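Probable ribosomal RNA small subunit methyltransferase (Thermus thermophilus, PDB 3DMH) methylates the exocyclic N2 amine of a specific guanosine in 16S ribosomal RNA, with S-adenosylmethionine as the methyl donor. Local coordinates at residues Arg187-Arg192 against Gly210-Ala215; Phe200-Gly205 against Ala242-Leu247. All blocks are in the same frame, centred on the assembly; numbering follows the deposited sequence.

Interaction 1 (Arg187-Arg192 against Gly210-Ala215). With GMP (guanosine), chain E.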
ATOM      1  N   ARG A 187       4.493  -7.710  14.514  1.00 24.32           N
ATOM      2  CA  ARG A 187       4.483  -9.164  14.550  1.00 23.81           C
ATOM      3  C   ARG A 187       5.735  -9.696  13.871  1.00 23.10           C
ATOM      4  O   ARG A 187       6.324  -9.036  13.016  1.00 22.18           O
ATOM      5  CB  ARG A 187       3.222  -9.727  13.875  1.00 24.24           C
ATOM      6  CG  ARG A 187       1.889  -9.330  14.545  1.00 26.67           C
ATOM      7  CD  ARG A 187       1.801  -9.745  16.011  1.00 31.17           C
ATOM      8  NE  ARG A 187       0.548  -9.303  16.630  1.00 33.76           N
ATOM      9  CZ  ARG A 187       0.419  -8.246  17.432  1.00 35.32           C
ATOM     10  NH1 ARG A 187       1.470  -7.499  17.754  1.00 35.98           N
ATOM     11  NH2 ARG A 187      -0.773  -7.944  17.935  1.00 36.92           N
ATOM     12  N   ALA A 188       6.154 -10.892  14.265  1.00 22.38           N
ATOM     13  CA  ALA A 188       7.282 -11.556  13.626  1.00 21.95           C
ATOM     14  C   ALA A 188       6.925 -13.016  13.416  1.00 21.57           C
ATOM     15  O   ALA A 188       6.134 -13.585  14.176  1.00 22.81           O
ATOM     16  CB  ALA A 188       8.533 -11.440  14.490  1.00 22.49           C
ATOM     17  N   PHE A 189       7.507 -13.616  12.384  1.00 21.11           N
ATOM     18  CA  PHE A 189       7.387 -15.055  12.176  1.00 20.54           C
ATOM     19  C   PHE A 189       8.628 -15.560  11.444  1.00 20.39           C
ATOM     20  O   PHE A 189       9.284 -14.812  10.735  1.00 19.67           O
ATOM     21  CB  PHE A 189       6.104 -15.391  11.408  1.00 20.51           C
ATOM     22  CG  PHE A 189       6.145 -14.992   9.955  1.00 19.55           C
ATOM     23  CD1 PHE A 189       6.587 -15.906   9.000  1.00 20.91           C
ATOM     24  CD2 PHE A 189       5.763 -13.713   9.542  1.00 21.22           C
ATOM     25  CE1 PHE A 189       6.643 -15.568   7.657  1.00 20.72           C
ATOM     26  CE2 PHE A 189       5.800 -13.368   8.200  1.00 22.23           C
ATOM     27  CZ  PHE A 189       6.246 -14.284   7.251  1.00 21.88           C
ATOM     28  N   SER A 190       8.969 -16.832  11.635  1.00 20.39           N
ATOM     29  CA  SER A 190      10.129 -17.375  10.946  1.00 21.16           C
ATOM     30  C   SER A 190       9.712 -18.309   9.811  1.00 21.23           C
ATOM     31  O   SER A 190       8.652 -18.932   9.871  1.00 21.75           O
ATOM     32  CB  SER A 190      11.068 -18.077  11.927  1.00 21.63           C
ATOM     33  OG  SER A 190      10.710 -19.436  12.094  1.00 23.41           O
ATOM     34  N   ALA A 191      10.549 -18.389   8.783  1.00 21.18           N
ATOM     35  CA  ALA A 191      10.312 -19.260   7.642  1.00 22.01           C
ATOM     36  C   ALA A 191      11.642 -19.769   7.094  1.00 22.26           C
ATOM     37  O   ALA A 191      12.655 -19.062   7.146  1.00 23.04           O
ATOM     38  CB  ALA A 191       9.546 -18.526   6.554  1.00 22.46           C
ATOM     39  N   ARG A 192      11.639 -20.987   6.565  1.00 22.21           N
ATOM     40  CA  ARG A 192      12.816 -21.511   5.902  1.00 22.72           C
ATOM     41  C   ARG A 192      12.604 -21.408   4.402  1.00 23.73           C
ATOM     42  O   ARG A 192      11.613 -21.912   3.873  1.00 24.82           O
ATOM     43  CB  ARG A 192      13.089 -22.956   6.327  1.00 21.74           C
ATOM     44  CG  ARG A 192      14.442 -23.476   5.881  1.00 22.84           C
ATOM     45  CD  ARG A 192      14.660 -24.886   6.427  1.00 22.68           C
ATOM     46  NE  ARG A 192      15.947 -25.470   6.042  1.00 24.63           N
ATOM     47  CZ  ARG A 192      17.102 -25.220   6.652  1.00 25.46           C
ATOM     48  NH1 ARG A 192      17.148 -24.379   7.681  1.00 27.65           N
ATOM     49  NH2 ARG A 192      18.218 -25.805   6.226  1.00 27.06           N
ATOM     50  N   GLY A 210       2.105 -12.817   8.504  1.00 20.30           N
ATOM     51  CA  GLY A 210       2.197 -14.049   9.312  1.00 19.97           C
ATOM     52  C   GLY A 210       2.760 -15.285   8.628  1.00 20.88           C
ATOM     53  O   GLY A 210       3.066 -16.272   9.298  1.00 20.69           O
ATOM     54  N   LYS A 211       2.908 -15.239   7.300  1.00 20.98           N
ATOM     55  CA  LYS A 211       3.452 -16.378   6.538  1.00 22.34           C
ATOM     56  C   LYS A 211       3.886 -15.945   5.151  1.00 22.35           C
ATOM     57  O   LYS A 211       3.328 -15.011   4.588  1.00 22.59           O
ATOM     58  CB  LYS A 211       2.444 -17.522   6.408  1.00 22.77           C
ATOM     59  CG  LYS A 211       1.195 -17.183   5.609  1.00 24.76           C
ATOM     60  CD  LYS A 211       0.118 -18.244   5.854  1.00 28.43           C
ATOM     61  CE  LYS A 211      -1.018 -18.138   4.843  1.00 30.51           C
ATOM     62  NZ  LYS A 211      -1.734 -16.842   4.959  1.00 33.24           N
ATOM     63  N   VAL A 212       4.868 -16.650   4.594  1.00 22.85           N
ATOM     64  CA  VAL A 212       5.329 -16.366   3.242  1.00 22.61           C
ATOM     65  C   VAL A 212       4.290 -16.842   2.220  1.00 21.83           C
ATOM     66  O   VAL A 212       3.837 -17.999   2.270  1.00 22.12           O
ATOM     67  CB  VAL A 212       6.715 -17.007   2.985  1.00 23.65           C
ATOM     68  CG1 VAL A 212       7.168 -16.750   1.565  1.00 22.47           C
ATOM     69  CG2 VAL A 212       7.748 -16.432   3.950  1.00 24.46           C
ATOM     70  N   ASP A 213       3.893 -15.931   1.320  1.00 21.51           N
ATOM     71  CA  ASP A 213       3.002 -16.275   0.208  1.00 20.92           C
ATOM     72  C   ASP A 213       3.590 -17.457  -0.579  1.00 19.86           C
ATOM     73  O   ASP A 213       4.729 -17.393  -1.033  1.00 19.57           O
ATOM     74  CB  ASP A 213       2.828 -15.042  -0.707  1.00 21.55           C
ATOM     75  CG  ASP A 213       1.874 -15.284  -1.889  1.00 23.03           C
ATOM     76  OD1 ASP A 213       1.409 -16.415  -2.114  1.00 25.34           O
ATOM     77  OD2 ASP A 213       1.591 -14.302  -2.611  1.00 24.14           O
ATOM     78  N   PRO A 214       2.822 -18.559  -0.717  1.00 19.93           N
ATOM     79  CA  PRO A 214       3.291 -19.672  -1.554  1.00 20.36           C
ATOM     80  C   PRO A 214       3.717 -19.225  -2.966  1.00 20.29           C
ATOM     81  O   PRO A 214       4.622 -19.824  -3.547  1.00 20.92           O
ATOM     82  CB  PRO A 214       2.075 -20.602  -1.608  1.00 20.28           C
ATOM     83  CG  PRO A 214       1.340 -20.313  -0.295  1.00 21.23           C
ATOM     84  CD  PRO A 214       1.507 -18.830  -0.108  1.00 20.14           C
ATOM     85  N   ALA A 215       3.100 -18.170  -3.505  1.00 19.98           N
ATOM     86  CA  ALA A 215       3.480 -17.674  -4.827  1.00 19.26           C
ATOM     87  C   ALA A 215       4.913 -17.138  -4.830  1.00 19.77           C
ATOM     88  O   ALA A 215       5.670 -17.341  -5.794  1.00 19.99           O
ATOM     89  CB  ALA A 215       2.502 -16.587  -5.302  1.00 19.10           C
TER
HETATM   90  C4' GMP E 385      -4.835 -18.107  -3.025  1.00 35.04           C
HETATM   91  O4' GMP E 385      -4.076 -17.328  -3.958  1.00 34.35           O
HETATM   92  C3' GMP E 385      -5.720 -17.127  -2.271  1.00 35.10           C
HETATM   93  O3' GMP E 385      -5.063 -16.816  -1.036  1.00 37.19           O
HETATM   94  C2' GMP E 385      -5.741 -15.896  -3.160  1.00 33.44           C
HETATM   95  O2' GMP E 385      -5.923 -14.702  -2.400  1.00 35.73           O
HETATM   96  C1' GMP E 385      -4.359 -15.936  -3.790  1.00 30.01           C
HETATM   97  N9  GMP E 385      -4.238 -15.303  -5.120  1.00 28.75           N
HETATM   98  C8  GMP E 385      -5.165 -15.201  -6.088  1.00 27.39           C
HETATM   99  N7  GMP E 385      -4.669 -14.569  -7.183  1.00 28.28           N
HETATM  100  C5  GMP E 385      -3.375 -14.273  -6.926  1.00 27.09           C
HETATM  101  C6  GMP E 385      -2.254 -13.605  -7.638  1.00 27.64           C
HETATM  102  O6  GMP E 385      -2.401 -13.163  -8.796  1.00 26.21           O
HETATM  103  N1  GMP E 385      -1.080 -13.496  -6.989  1.00 26.73           N
HETATM  104  C2  GMP E 385      -0.883 -13.966  -5.732  1.00 27.53           C
HETATM  105  N2  GMP E 385       0.317 -13.831  -5.118  1.00 26.43           N
HETATM  106  N3  GMP E 385      -1.865 -14.588  -5.023  1.00 26.36           N
HETATM  107  C4  GMP E 385      -3.097 -14.763  -5.565  1.00 27.70           C
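Phe189 lays one face of its ring over the peptide joining Gly210 to Lys211, and no hydrogen bond crosses between strand segment 187-192 and segment 210-215. At the root of the side chain, Phe189 CB has Gly210 O as its neighbour. The next atom, Phe189 CG, sits between its own backbone N and carbonyl carbon (chi1 72°), which places it 3.4 Å from Gly210 O. The flanks of the ring then take different partners: CD1 keeps to that oxygen, while CD2 lies 3.5 Å from Gly210 C. At the tip, Phe189 CZ comes within 3.5 Å of Lys211 N, and CE1 meets Lys211 CA. Gly210 C stands over the ring centre and Lys211 N toward the rim, both 3.4 Å above the plane, so the peptide covers one face of the ring.

At the ring edge, in its plane, Val212 CG2 is 4.0 Å from Phe189 CE1. The same methyl also touches Ala191 CB at 3.8 Å, so one valine branch bridges two side chains that both leave the strand toward this segment. From outside, the Phe200 ring meets that of Phe189, and His202 NE2 is hydrogen-bonded to Gly210 N.

Beyond Val212, Asp213 supplies the polar contacts. Asp213 OD1 accepts from Ala215 N at 2.8 Å, the bond nearly straight (161°) but arriving from above the carboxylate plane. Asp213 OD2 receives guanosine N2 at 2.9 Å and is also bonded to Asn305 ND2. Asp213 thus combines two roles: N-cap of helix 214-227 and, in the guanosine pocket, hydrogen-bond acceptor for the N2 amine that is methylated.

Interaction 2 (Phe200-Gly205 against Ala242-Leu247); sequences FHHLPG and AGYGAL. With SAM (S-adenosylmethionine), chain D.
Tyr244 turns the edge of its ring toward the face of Phe200 in an offset edge-to-face pair, the centroids 5.4 Å apart and the planes at 62°. The closest atoms are Phe200 CD1 and Tyr244 CD1, at 3.6 Å. Tyr244 CG lies between its backbone N and carbonyl carbon (chi1 60°), with the ring beside both Phe200 and His202. Farther round, Phe200 CE1 meets Gly245 O at 3.4 Å, with this oxygen near the plane of the phenyl ring, at its edge. His202 lies alongside Tyr244, pointing the same way: its CD2 is 4.1 Å from Tyr244 CD2, over one face of the Tyr244 ring toward its rim, and the slid rings barely overlap. A water accepts from His201 N and lies 2.8 Å from Tyr244 O, linking the two backbones.

The second shell fixes these rings. Tyr244 OH is hydrogen-bonded to Ser208 O. His202 ND1 donates to Leu203 O, close to the imidazole plane, while its NE2 is bonded to Gly210 N. In segment 242-247, a type II' turn from Ala242 to Gly245 carries Tyr244; Gly243 N is hydrogen-bonded to Glu262. The turn and the residue after it reach the cofactor, Gly243 CA lying 3.5 Å from S-adenosylmethionine O3' and Ala246 CB 3.5 Å from its OXT.

With ND1 donating and NE2 facing a backbone N-H, His202 is consistent with a neutral imidazole protonated on ND1. The direct contacts are mainly aromatic and apolar, with a water between the backbones, behind a glycine-rich cofactor turn.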
ATOM      1  N   PHE A 200      10.854 -12.793   9.508  1.00 18.98           N
ATOM      2  CA  PHE A 200      10.200 -11.599   8.981  1.00 19.12           C
ATOM      3  C   PHE A 200       9.495 -10.809  10.075  1.00 19.02           C
ATOM      4  O   PHE A 200       9.003 -11.367  11.060  1.00 19.96           O
ATOM      5  CB  PHE A 200       9.241 -11.964   7.854  1.00 19.60           C
ATOM      6  CG  PHE A 200       9.915 -12.603   6.677  1.00 18.61           C
ATOM      7  CD1 PHE A 200      10.539 -11.828   5.705  1.00 19.46           C
ATOM      8  CD2 PHE A 200       9.954 -13.988   6.551  1.00 19.29           C
ATOM      9  CE1 PHE A 200      11.172 -12.419   4.614  1.00 19.43           C
ATOM     10  CE2 PHE A 200      10.590 -14.596   5.472  1.00 19.61           C
ATOM     11  CZ  PHE A 200      11.197 -13.808   4.491  1.00 20.63           C
ATOM     12  N   HIS A 201       9.455  -9.492   9.886  1.00 18.80           N
ATOM     13  CA  HIS A 201       8.872  -8.572  10.852  1.00 18.29           C
ATOM     14  C   HIS A 201       7.965  -7.666  10.075  1.00 18.58           C
ATOM     15  O   HIS A 201       8.336  -7.182   9.010  1.00 18.51           O
ATOM     16  CB  HIS A 201       9.949  -7.724  11.506  1.00 18.93           C
ATOM     17  CG  HIS A 201      10.767  -8.473  12.506  1.00 19.07           C
ATOM     18  ND1 HIS A 201      11.769  -9.355  12.153  1.00 22.47           N
ATOM     19  CD2 HIS A 201      10.703  -8.500  13.857  1.00 19.27           C
ATOM     20  CE1 HIS A 201      12.301  -9.873  13.247  1.00 21.60           C
ATOM     21  NE2 HIS A 201      11.670  -9.373  14.293  1.00 23.39           N
ATOM     22  N   HIS A 202       6.773  -7.449  10.600  1.00 18.45           N
ATOM     23  CA  HIS A 202       5.855  -6.545   9.915  1.00 18.27           C
ATOM     24  C   HIS A 202       4.825  -5.885  10.804  1.00 18.43           C
ATOM     25  O   HIS A 202       4.453  -6.388  11.878  1.00 18.00           O
ATOM     26  CB  HIS A 202       5.187  -7.250   8.728  1.00 19.44           C
ATOM     27  CG  HIS A 202       4.348  -8.421   9.115  1.00 22.51           C
ATOM     28  ND1 HIS A 202       3.112  -8.281   9.712  1.00 25.60           N
ATOM     29  CD2 HIS A 202       4.565  -9.752   8.999  1.00 25.60           C
ATOM     30  CE1 HIS A 202       2.604  -9.477   9.942  1.00 26.00           C
ATOM     31  NE2 HIS A 202       3.466 -10.387   9.523  1.00 27.38           N
ATOM     32  N   LEU A 203       4.390  -4.718  10.327  1.00 17.78           N
ATOM     33  CA  LEU A 203       3.298  -3.968  10.916  1.00 18.15           C
ATOM     34  C   LEU A 203       1.964  -4.469  10.353  1.00 18.54           C
ATOM     35  O   LEU A 203       1.947  -5.326   9.444  1.00 19.01           O
ATOM     36  CB  LEU A 203       3.486  -2.472  10.619  1.00 17.57           C
ATOM     37  CG  LEU A 203       4.671  -1.802  11.318  1.00 18.65           C
ATOM     38  CD1 LEU A 203       4.980  -0.476  10.613  1.00 19.49           C
ATOM     39  CD2 LEU A 203       4.360  -1.538  12.775  1.00 17.51           C
ATOM     40  N   PRO A 204       0.835  -3.964  10.899  1.00 19.17           N
ATOM     41  CA  PRO A 204      -0.448  -4.410  10.368  1.00 18.65           C
ATOM     42  C   PRO A 204      -0.687  -3.973   8.925  1.00 19.27           C
ATOM     43  O   PRO A 204      -0.158  -2.940   8.483  1.00 19.75           O
ATOM     44  CB  PRO A 204      -1.477  -3.713  11.273  1.00 19.23           C
ATOM     45  CG  PRO A 204      -0.747  -3.331  12.512  1.00 19.38           C
ATOM     46  CD  PRO A 204       0.669  -3.051  12.051  1.00 19.03           C
ATOM     47  N   GLY A 205      -1.455  -4.790   8.206  1.00 19.58           N
ATOM     48  CA  GLY A 205      -2.006  -4.398   6.905  1.00 20.32           C
ATOM     49  C   GLY A 205      -1.192  -4.853   5.709  1.00 21.21           C
ATOM     50  O   GLY A 205      -1.623  -4.705   4.543  1.00 22.87           O
ATOM     51  N   ALA A 242       7.899  -4.714  -2.983  1.00 19.77           N
ATOM     52  CA  ALA A 242       8.734  -5.599  -2.135  1.00 18.69           C
ATOM     53  C   ALA A 242       8.034  -6.106  -0.873  1.00 18.45           C
ATOM     54  O   ALA A 242       8.455  -7.137  -0.297  1.00 19.27           O
ATOM     55  CB  ALA A 242      10.089  -4.909  -1.765  1.00 19.15           C
ATOM     56  N   GLY A 243       6.985  -5.423  -0.415  1.00 18.30           N
ATOM     57  CA  GLY A 243       6.317  -5.849   0.816  1.00 18.97           C
ATOM     58  C   GLY A 243       7.253  -5.902   2.013  1.00 18.86           C
ATOM     59  O   GLY A 243       8.181  -5.088   2.088  1.00 19.10           O
ATOM     60  N   TYR A 244       7.025  -6.837   2.946  1.00 18.88           N
ATOM     61  CA  TYR A 244       7.963  -6.990   4.088  1.00 19.36           C
ATOM     62  C   TYR A 244       9.237  -7.791   3.736  1.00 19.75           C
ATOM     63  O   TYR A 244      10.078  -8.050   4.597  1.00 19.28           O
ATOM     64  CB  TYR A 244       7.271  -7.582   5.321  1.00 19.38           C
ATOM     65  CG  TYR A 244       6.692  -8.939   5.082  1.00 19.99           C
ATOM     66  CD1 TYR A 244       7.510 -10.069   4.955  1.00 20.33           C
ATOM     67  CD2 TYR A 244       5.314  -9.100   4.994  1.00 19.85           C
ATOM     68  CE1 TYR A 244       6.952 -11.329   4.743  1.00 20.77           C
ATOM     69  CE2 TYR A 244       4.750 -10.354   4.795  1.00 18.43           C
ATOM     70  CZ  TYR A 244       5.569 -11.447   4.650  1.00 20.98           C
ATOM     71  OH  TYR A 244       4.995 -12.665   4.429  1.00 21.53           O
ATOM     72  N   GLY A 245       9.371  -8.175   2.466  1.00 19.42           N
ATOM     73  CA  GLY A 245      10.617  -8.752   1.990  1.00 20.44           C
ATOM     74  C   GLY A 245      10.709 -10.235   1.705  1.00 19.65           C
ATOM     75  O   GLY A 245      11.813 -10.776   1.701  1.00 20.62           O
ATOM     76  N   ALA A 246       9.579 -10.880   1.395  1.00 19.84           N
ATOM     77  CA  ALA A 246       9.614 -12.325   1.086  1.00 20.35           C
ATOM     78  C   ALA A 246      10.583 -12.666  -0.050  1.00 20.60           C
ATOM     79  O   ALA A 246      11.257 -13.692  -0.000  1.00 20.07           O
ATOM     80  CB  ALA A 246       8.218 -12.862   0.784  1.00 21.36           C
ATOM     81  N   LEU A 247      10.665 -11.804  -1.068  1.00 20.24           N
ATOM     82  CA  LEU A 247      11.665 -11.975  -2.147  1.00 19.79           C
ATOM     83  C   LEU A 247      12.979 -11.260  -1.827  1.00 19.82           C
ATOM     84  O   LEU A 247      14.067 -11.754  -2.132  1.00 20.47           O
ATOM     85  CB  LEU A 247      11.129 -11.473  -3.493  1.00 20.00           C
ATOM     86  CG  LEU A 247       9.790 -12.054  -3.954  1.00 20.02           C
ATOM     87  CD1 LEU A 247       9.347 -11.453  -5.283  1.00 20.30           C
ATOM     88  CD2 LEU A 247       9.839 -13.584  -4.065  1.00 20.66           C
TER
HETATM   89  N   SAM D 384       6.915  -8.969  -2.733  1.00 16.82           N
HETATM   90  CA  SAM D 384       6.064  -9.235  -1.523  1.00 17.87           C
HETATM   91  C   SAM D 384       5.859 -10.728  -1.384  1.00 18.59           C
HETATM   92  O   SAM D 384       6.184 -11.416  -2.362  1.00 19.76           O
HETATM   93  OXT SAM D 384       5.356 -11.188  -0.345  1.00 19.44           O
HETATM   94  CB  SAM D 384       4.694  -8.564  -1.647  1.00 17.79           C
HETATM   95  CG  SAM D 384       3.848  -8.995  -2.848  1.00 17.65           C
HETATM   96  SD  SAM D 384       2.199  -8.221  -2.813  1.00 19.20           S
HETATM   97  CE  SAM D 384       1.240  -9.360  -3.853  1.00 19.57           C
HETATM   98  C5' SAM D 384       2.308  -6.785  -3.921  1.00 17.16           C
HETATM   99  C4' SAM D 384       3.011  -5.605  -3.270  1.00 15.33           C
HETATM  100  O4' SAM D 384       2.915  -4.547  -4.221  1.00 13.93           O
HETATM  101  C3' SAM D 384       2.385  -5.119  -1.955  1.00 14.02           C
HETATM  102  O3' SAM D 384       3.340  -5.072  -0.903  1.00 13.83           O
HETATM  103  C2' SAM D 384       1.833  -3.737  -2.320  1.00 13.48           C
HETATM  104  O2' SAM D 384       1.784  -2.805  -1.258  1.00 14.54           O
HETATM  105  C1' SAM D 384       2.800  -3.372  -3.444  1.00 13.93           C
HETATM  106  N9  SAM D 384       2.297  -2.277  -4.251  1.00 11.94           N
HETATM  107  C8  SAM D 384       0.979  -1.949  -4.560  1.00 13.52           C
HETATM  108  N7  SAM D 384       0.971  -0.863  -5.371  1.00 12.59           N
HETATM  109  C5  SAM D 384       2.283  -0.484  -5.566  1.00 11.05           C
HETATM  110  C6  SAM D 384       2.890   0.570  -6.259  1.00 11.86           C
HETATM  111  N6  SAM D 384       2.160   1.491  -6.904  1.00 12.42           N
HETATM  112  N1  SAM D 384       4.263   0.644  -6.243  1.00 12.34           N
HETATM  113  C2  SAM D 384       5.031  -0.273  -5.560  1.00 12.71           C
HETATM  114  N3  SAM D 384       4.454  -1.296  -4.815  1.00 12.22           N
HETATM  115  C4  SAM D 384       3.105  -1.380  -4.851  1.00 11.34           C
HETATM  116  O   HOH W   1      10.456  -8.164   7.361  1.00 19.24           O

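In the fold
The two contacts alternate along the chain: 187-192, 200-205, 210-215, then 242-247. Their centres are 9 Å apart, and the hairpin of strands 187-193 and 196-202 joins them, with Phe189 O 2.8 Å from Phe200 N and Arg187 O 2.9 Å from His202 N. Interaction 1 is a surface contact leading from this hairpin to the start of helix 214-227; interaction 2 is buried and leads to the loop after strand 236-240 of the seven-stranded Rossmann-like sheet. One hairpin thus packs against two segments that line the active site, 210-215 at guanosine and 242-247 at S-adenosylmethionine, and is common to the segments that reach acceptor and donor.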